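Local coordinates for phytase (PDB 3ZHC), which belongs to branch 2 of the histidine phosphatase superfamily and pairs a domain built on a mixed beta sheet with a mostly helical part, at residues Gln196-Thr199 with Cys200-Thr203; Thr187-Val191 with Leu192-Gln196; Thr45-Thr48 with Pro49-Asn53. The protein carries 2 engineered substitutions. All coordinates share one frame; numbering follows the deposited sequence. Where two conformers were deposited one is given.

Interaction 1 (Gln196-Thr199 with Cys200-Thr203)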
loop_
_atom_site.group_PDB
_atom_site.type_symbol
_atom_site.label_atom_id
_atom_site.label_comp_id
_atom_site.label_asym_id
_atom_site.label_seq_id
_atom_site.Cartn_x
_atom_site.Cartn_y
_atom_site.Cartn_z
ATOM N N GLN B 196 5.349 0.918 29.862
ATOM C CA GLN B 196 6.273 1.008 31.001
ATOM C C GLN B 196 6.995 2.372 31.126
ATOM O O GLN B 196 7.883 2.508 31.957
ATOM C CB GLN B 196 7.311 -0.115 30.921
ATOM C CG GLN B 196 6.741 -1.510 30.686
ATOM C CD GLN B 196 5.702 -1.895 31.702
ATOM O OE1 GLN B 196 4.545 -2.209 31.346
ATOM N NE2 GLN B 196 6.082 -1.863 32.982
ATOM N N SER B 197 6.608 3.367 30.308
ATOM C CA SER B 197 7.234 4.708 30.341
ATOM C C SER B 197 6.577 5.635 31.379
ATOM O O SER B 197 5.511 5.327 31.918
ATOM C CB SER B 197 7.183 5.366 28.952
ATOM O OG SER B 197 5.862 5.771 28.602
ATOM N N GLU B 198 7.232 6.770 31.634
ATOM C CA GLU B 198 6.740 7.802 32.572
ATOM C C GLU B 198 5.358 8.373 32.148
ATOM O O GLU B 198 4.556 8.755 33.002
ATOM C CB GLU B 198 7.777 8.930 32.706
ATOM C CG GLU B 198 7.512 9.976 33.821
ATOM C CD GLU B 198 7.641 9.407 35.275
ATOM O OE1 GLU B 198 8.241 8.310 35.472
ATOM O OE2 GLU B 198 7.136 10.083 36.214
ATOM N N THR B 199 5.100 8.420 30.830
ATOM C CA THR B 199 3.805 8.881 30.278
ATOM C C THR B 199 2.606 8.018 30.754
ATOM O O THR B 199 1.520 8.548 30.972
ATOM C CB THR B 199 3.850 8.942 28.724
ATOM O OG1 THR B 199 4.930 9.796 28.311
ATOM C CG2 THR B 199 2.544 9.470 28.141
ATOM N N CYS B 200 2.830 6.706 30.913
ATOM C CA CYS B 200 1.801 5.741 31.400
ATOM C C CYS B 200 1.926 5.383 32.897
ATOM O O CYS B 200 1.295 4.419 33.360
ATOM C CB CYS B 200 1.874 4.455 30.567
ATOM S SG CYS B 200 1.578 4.736 28.838
ATOM N N LYS B 201 2.729 6.151 33.644
ATOM C CA LYS B 201 2.982 5.894 35.072
ATOM C C LYS B 201 1.692 5.895 35.898
ATOM O O LYS B 201 1.405 4.922 36.612
ATOM C CB LYS B 201 3.956 6.950 35.632
ATOM C CG LYS B 201 4.412 6.707 37.070
ATOM C CD LYS B 201 5.320 7.816 37.566
ATOM C CE LYS B 201 5.712 7.601 39.036
ATOM N NZ LYS B 201 6.672 6.469 39.209
ATOM N N THR B 202 0.925 6.982 35.776
ATOM C CA THR B 202 -0.319 7.188 36.559
ATOM C C THR B 202 -1.572 6.491 35.988
ATOM O O THR B 202 -2.448 6.069 36.753
ATOM C CB THR B 202 -0.648 8.711 36.714
ATOM O OG1 THR B 202 -1.001 9.273 35.441
ATOM C CG2 THR B 202 0.552 9.479 37.308
ATOM N N THR B 203 -1.650 6.376 34.655
ATOM C CA THR B 203 -2.847 5.820 33.981
ATOM C C THR B 203 -2.930 4.281 34.079
ATOM O O THR B 203 -1.987 3.575 33.704
ATOM C CB THR B 203 -2.931 6.263 32.489
ATOM O OG1 THR B 203 -1.857 5.688 31.743
ATOM C CG2 THR B 203 -2.890 7.809 32.380
#

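Interaction 2 (Thr187-Val191 with Leu192-Gln196). With FMT (formic acid), chain P.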
loop_
_atom_site.group_PDB
_atom_site.type_symbol
_atom_site.label_atom_id
_atom_site.label_comp_id
_atom_site.label_asym_id
_atom_site.label_seq_id
_atom_site.Cartn_x
_atom_site.Cartn_y
_atom_site.Cartn_z
ATOM N N THR B 187 2.211 -0.804 17.163
ATOM C CA THR B 187 3.587 -1.238 16.839
ATOM C C THR B 187 4.608 -0.243 17.404
ATOM O O THR B 187 5.595 -0.657 18.032
ATOM C CB THR B 187 3.794 -1.447 15.316
ATOM O OG1 THR B 187 2.825 -2.383 14.832
ATOM C CG2 THR B 187 5.204 -1.994 15.009
ATOM N N LEU B 188 4.371 1.053 17.191
ATOM C CA LEU B 188 5.258 2.097 17.754
ATOM C C LEU B 188 5.332 1.977 19.295
ATOM O O LEU B 188 6.415 2.011 19.866
ATOM C CB LEU B 188 4.820 3.512 17.335
ATOM C CG LEU B 188 5.622 4.696 17.919
ATOM C CD1 LEU B 188 7.118 4.540 17.592
ATOM C CD2 LEU B 188 5.096 5.996 17.404
ATOM N N GLU B 189 4.170 1.834 19.927
ATOM C CA GLU B 189 4.062 1.628 21.391
ATOM C C GLU B 189 4.844 0.405 21.882
ATOM O O GLU B 189 5.508 0.484 22.907
ATOM C CB GLU B 189 2.607 1.517 21.791
ATOM C CG GLU B 189 1.859 2.874 21.723
ATOM C CD GLU B 189 0.351 2.728 21.611
ATOM O OE1 GLU B 189 -0.181 1.612 21.847
ATOM O OE2 GLU B 189 -0.319 3.733 21.278
ATOM N N ASN B 190 4.755 -0.712 21.135
ATOM C CA ASN B 190 5.518 -1.929 21.458
ATOM C C ASN B 190 7.023 -1.697 21.329
ATOM O O ASN B 190 7.800 -2.152 22.169
ATOM C CB ASN B 190 5.092 -3.100 20.562
ATOM C CG ASN B 190 5.787 -4.406 20.933
ATOM O OD1 ASN B 190 5.583 -4.948 22.012
ATOM N ND2 ASN B 190 6.619 -4.915 20.018
ATOM N N VAL B 191 7.425 -0.979 20.271
ATOM C CA VAL B 191 8.862 -0.671 20.025
ATOM C C VAL B 191 9.439 0.240 21.145
ATOM O O VAL B 191 10.560 0.036 21.605
ATOM C CB VAL B 191 9.066 -0.082 18.606
ATOM C CG1 VAL B 191 10.475 0.415 18.397
ATOM C CG2 VAL B 191 8.709 -1.161 17.539
ATOM N N LEU B 192 8.657 1.222 21.569
ATOM C CA LEU B 192 9.030 2.111 22.659
ATOM C C LEU B 192 8.881 1.484 24.058
ATOM O O LEU B 192 9.400 2.030 25.018
ATOM C CB LEU B 192 8.142 3.368 22.641
ATOM C CG LEU B 192 8.206 4.362 21.494
ATOM C CD1 LEU B 192 7.020 5.296 21.577
ATOM C CD2 LEU B 192 9.503 5.128 21.535
ATOM N N ASN B 193 8.166 0.345 24.156
ATOM C CA ASN B 193 7.704 -0.229 25.447
ATOM C C ASN B 193 6.998 0.890 26.211
ATOM O O ASN B 193 7.315 1.184 27.351
ATOM C CB ASN B 193 8.844 -0.896 26.249
ATOM C CG ASN B 193 8.319 -1.865 27.349
ATOM O OD1 ASN B 193 7.172 -2.372 27.270
ATOM N ND2 ASN B 193 9.167 -2.128 28.381
ATOM N N PHE B 194 6.030 1.505 25.513
ATOM C CA PHE B 194 5.308 2.707 25.964
ATOM C C PHE B 194 4.576 2.523 27.283
ATOM O O PHE B 194 4.598 3.426 28.115
ATOM C CB PHE B 194 4.328 3.177 24.848
ATOM C CG PHE B 194 3.525 4.410 25.199
ATOM C CD1 PHE B 194 4.157 5.641 25.397
ATOM C CD2 PHE B 194 2.116 4.343 25.317
ATOM C CE1 PHE B 194 3.417 6.800 25.717
ATOM C CE2 PHE B 194 1.368 5.489 25.633
ATOM C CZ PHE B 194 2.016 6.725 25.836
ATOM N N SER B 195 3.942 1.351 27.458
ATOM C CA SER B 195 3.197 0.998 28.694
ATOM C C SER B 195 4.030 1.137 29.977
ATOM O O SER B 195 3.491 1.424 31.039
ATOM C CB SER B 195 2.656 -0.443 28.607
ATOM O OG SER B 195 1.702 -0.569 27.574
ATOM N N GLN B 196 5.349 0.918 29.862
ATOM C CA GLN B 196 6.273 1.008 31.001
ATOM C C GLN B 196 6.995 2.372 31.126
ATOM O O GLN B 196 7.883 2.508 31.957
ATOM C CB GLN B 196 7.311 -0.115 30.921
ATOM C CG GLN B 196 6.741 -1.510 30.686
ATOM C CD GLN B 196 5.702 -1.895 31.702
ATOM O OE1 GLN B 196 4.545 -2.209 31.346
ATOM N NE2 GLN B 196 6.082 -1.863 32.982
HETATM C C FMT P . 3.697 -0.991 24.959
HETATM O O1 FMT P . 3.399 -1.879 24.205
HETATM O O2 FMT P . 2.920 -0.068 25.168
HETATM O O HOH W 1 7.033 -3.440 24.445
#

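Interaction 3 (Thr45-Thr48 with Pro49-Asn53). Unlike the reference sequence in segment 49-53: Asn53 (reference Asp). With FMT (formic acid), chain O.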
loop_
_atom_site.group_PDB
_atom_site.type_symbol
_atom_site.label_atom_id
_atom_site.label_comp_id
_atom_site.label_asym_id
_atom_site.label_seq_id
_atom_site.Cartn_x
_atom_site.Cartn_y
_atom_site.Cartn_z
ATOM N N THR B 45 16.368 15.715 14.328
ATOM C CA THR B 45 16.088 17.124 14.309
ATOM C C THR B 45 15.942 17.723 15.723
ATOM O O THR B 45 16.197 18.899 15.916
ATOM C CB THR B 45 14.799 17.402 13.469
ATOM O OG1 THR B 45 14.667 18.778 13.254
ATOM C CG2 THR B 45 13.556 16.891 14.163
ATOM N N LYS B 46 15.530 16.909 16.693
ATOM C CA LYS B 46 15.349 17.358 18.072
ATOM C C LYS B 46 15.518 16.235 19.078
ATOM O O LYS B 46 15.595 15.068 18.715
ATOM C CB LYS B 46 13.969 18.006 18.231
ATOM C CG LYS B 46 12.798 17.139 17.827
ATOM C CD LYS B 46 11.502 17.971 17.839
ATOM C CE LYS B 46 10.396 17.306 17.084
ATOM N NZ LYS B 46 9.265 18.243 16.820
ATOM N N PHE B 47 15.580 16.612 20.346
ATOM C CA PHE B 47 15.754 15.655 21.444
ATOM C C PHE B 47 15.138 16.285 22.685
ATOM O O PHE B 47 15.765 17.049 23.360
ATOM C CB PHE B 47 17.245 15.315 21.607
ATOM C CG PHE B 47 17.527 14.234 22.602
ATOM C CD1 PHE B 47 16.808 13.040 22.595
ATOM C CD2 PHE B 47 18.528 14.387 23.543
ATOM C CE1 PHE B 47 17.079 12.039 23.516
ATOM C CE2 PHE B 47 18.799 13.361 24.479
ATOM C CZ PHE B 47 18.074 12.201 24.450
ATOM N N THR B 48 13.886 15.931 22.948
ATOM C CA THR B 48 13.046 16.624 23.911
ATOM C C THR B 48 12.630 15.756 25.123
ATOM O O THR B 48 12.818 14.523 25.087
ATOM C CB THR B 48 11.780 17.105 23.173
ATOM O OG1 THR B 48 11.041 15.979 22.723
ATOM C CG2 THR B 48 12.150 17.972 21.958
ATOM N N PRO B 49 12.074 16.396 26.203
ATOM C CA PRO B 49 11.551 15.682 27.371
ATOM C C PRO B 49 10.493 14.639 27.053
ATOM O O PRO B 49 10.519 13.561 27.629
ATOM C CB PRO B 49 10.919 16.813 28.197
ATOM C CG PRO B 49 11.674 17.964 27.861
ATOM C CD PRO B 49 11.976 17.854 26.428
ATOM N N ILE B 50 9.568 14.974 26.141
ATOM C CA ILE B 50 8.517 14.055 25.705
ATOM C C ILE B 50 9.118 12.799 25.100
ATOM O O ILE B 50 8.682 11.689 25.439
ATOM C CB ILE B 50 7.528 14.731 24.705
ATOM C CG1 ILE B 50 6.647 15.733 25.456
ATOM C CG2 ILE B 50 6.651 13.690 24.001
ATOM C CD1 ILE B 50 5.699 16.508 24.562
ATOM N N MET B 51 10.118 12.972 24.217
ATOM C CA MET B 51 10.821 11.813 23.578
ATOM C C MET B 51 11.420 10.899 24.638
ATOM O O MET B 51 11.328 9.663 24.535
ATOM C CB MET B 51 11.911 12.282 22.605
ATOM C CG MET B 51 11.387 12.970 21.381
ATOM S SD MET B 51 12.657 13.797 20.406
ATOM C CE MET B 51 13.756 12.416 20.048
ATOM N N LYS B 52 12.018 11.508 25.663
ATOM C CA LYS B 52 12.601 10.758 26.768
ATOM C C LYS B 52 11.541 10.054 27.623
ATOM O O LYS B 52 11.761 8.951 28.048
ATOM C CB LYS B 52 13.450 11.668 27.650
ATOM C CG LYS B 52 14.675 12.212 26.975
ATOM C CD LYS B 52 15.383 13.167 27.894
ATOM C CE LYS B 52 16.503 13.876 27.219
ATOM N NZ LYS B 52 17.060 14.896 28.154
ATOM N N ASN B 53 10.394 10.709 27.849
ATOM C CA ASN B 53 9.334 10.180 28.737
ATOM C C ASN B 53 8.285 9.237 28.093
ATOM O O ASN B 53 7.401 8.730 28.811
ATOM C CB ASN B 53 8.645 11.351 29.465
ATOM C CG ASN B 53 9.626 12.135 30.390
ATOM O OD1 ASN B 53 10.446 11.544 31.108
ATOM N ND2 ASN B 53 9.533 13.446 30.360
HETATM C C FMT O . 13.397 13.342 13.173
HETATM O O1 FMT O . 12.705 13.435 12.147
HETATM O O2 FMT O . 14.570 13.705 13.208
#

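Interaction 1 (Gln196-Thr199 with Cys200-Thr203)
The carboxylate of Glu198 is met on one side by the aliphatic chain of Lys201, whose CD approaches obliquely, neither squarely over the face nor at the edge. OE2 of Glu198 lies 3.2 Å from CD of Lys201. The other flat group, the peptide carbonyl of Ser197, has N of Cys200 above its plane, 59° out of it. Both contacts belong to a pair of overlapping beta turns in the loop between helix 182-192 and helix 211-214. In the first turn, N of Cys200 donates to O of Ser197 over 3.2 Å, with a bent N-H...O angle of 135°. In the second, N of Lys201 makes a weak bond to O of Glu198, also 3.2 Å long. Glu198 and Lys201 are three residues apart, and each has CG anti to its own backbone nitrogen (chi1 -171° for Glu198). The two chains therefore leave the turn side by side and point the same way. They do not close a salt bridge. Attraction between the charges probably still helps to keep the chains together, although both are exposed. The inner side of the turn is different. Cys200 is buried and joined by a disulfide to Cys209, so the turn is tied covalently to the chain before helix 211-214. OG of Ser197 bonds back to O of Phe194. OG1 of Thr199 bonds to O of Asn53, which links this loop to helix 49-53. The side chains of Thr199 and Cys200 both pack on Phe194. At the outer end, NZ of Lys201 stops 4.5 Å from OE1 of Glu198.

Interaction 2 (Thr187-Val191 with Leu192-Gln196)
The carbonyl oxygen of Asn190 is held by two groups. N of Asn193 makes a weak bond to it at 3.2 Å, and a water lies 2.7 Å from the same O of Asn190. That water also bonds OD1 of Asn193, bridging the two asparagines. This is one half of a Schellman motif, which ends helix 182-192. The other half is the bond from N of Phe194 to O of Glu189, 2.8 Å long and nearly straight at 173°. Its donor lies in the carbonyl plane. Asn193 is the C-prime residue, and its positive phi (51°) turns the chain out of the helix. Just before it in the chain, N of Leu192 still makes an ordinary i to i+4 bond to O of Leu188. The side chains of these two residues also meet. CG of Leu188 is 4.0 Å from CD1 of Leu192, and this pair faces helices 231-247 and 211-214. Glu189 and Phe194 are five residues apart, brought together by the turn at Asn193. CG of Phe194 is anti to its backbone N, and the ring comes beside the stem of Glu189. CG of Glu189 lies 3.9 Å from CD2 of Phe194, oblique to the ring. The carboxylate beyond it is turned 29° from the ring plane. Glu189 is buried, but its charge is answered: OE1 forms salt bridges with Lys208 and Arg186, and OE2 accepts from N of Leu211. A formic acid molecule, probably from the crystallisation liquor, sits beside the end of the helix. N of Ser195 donates to its O2, and Lys208 also bonds the molecule. The same O2 of the formic acid is near the plane of the Phe194 ring, at its edge, and 3.6 Å from CB of Phe194.

Interaction 3 (Thr45-Thr48 with Pro49-Asn53)
Thr48 and Met51 make the tight part of this contact, at the start of helix 49-53. Thr48 is the N-cap, and the two residues form a capping box. OG1 of Thr48 sits between its own backbone N and carbonyl carbon (chi1 64°). From there it accepts a weak bond from N of Met51, 3.5 Å away. The return bond is also weak: N of Thr48 donates to SD of Met51 over 3.5 Å. CG of Met51 lies only 3.3 Å from OG1 of Thr48, and the two side chains cross at about a right angle. The methyl CE of Met51 is 3.5 Å from O of Lys46 and also near the edge of the Phe47 ring. Met51 is buried, and Leu238 and Ile241 of helix 231-247 cover it. A backbone bond from N of Lys52 to O of Thr48 (3.2 Å) completes the first turn.

The outer side is open to solvent. Lys52 is exposed, and its extended chain crosses Phe47 at about a right angle. Its CE lies over one face of the ring, 4.0 Å from the Phe47 centroid, a CH-pi contact. Farther back, N of Thr45 bonds O2 of a formic acid at 2.9 Å, and Arg42 bonds the same molecule.

The capping acceptors are a neutral hydroxyl and a thioether sulfur, and both bonds are long and weak. The buried side chain of Met51, packed on helix 231-247, probably adds to the hold on the helix start.

In the fold
Interactions 1 and 2 follow each other along the chain and share Gln196; their centres are 11 Å apart. They pack through the Phe194 ring: CE2 of Phe194 is 3.3 Å from SG of Cys200, and its CZ is 3.6 Å from CG2 of Thr199. Interaction 3 comes from a distant part of the sequence. It meets interaction 1 at O of Asn53, a residue that differs from the reference sequence; that O lies 2.7 Å from OG1 of Thr199. Interactions 2 and 3 do not touch, their nearest atoms being about 5 Å apart. All three lie on the same side of the chain's centre, and Leu192 and Met51 both pack on Leu238 of helix 231-247.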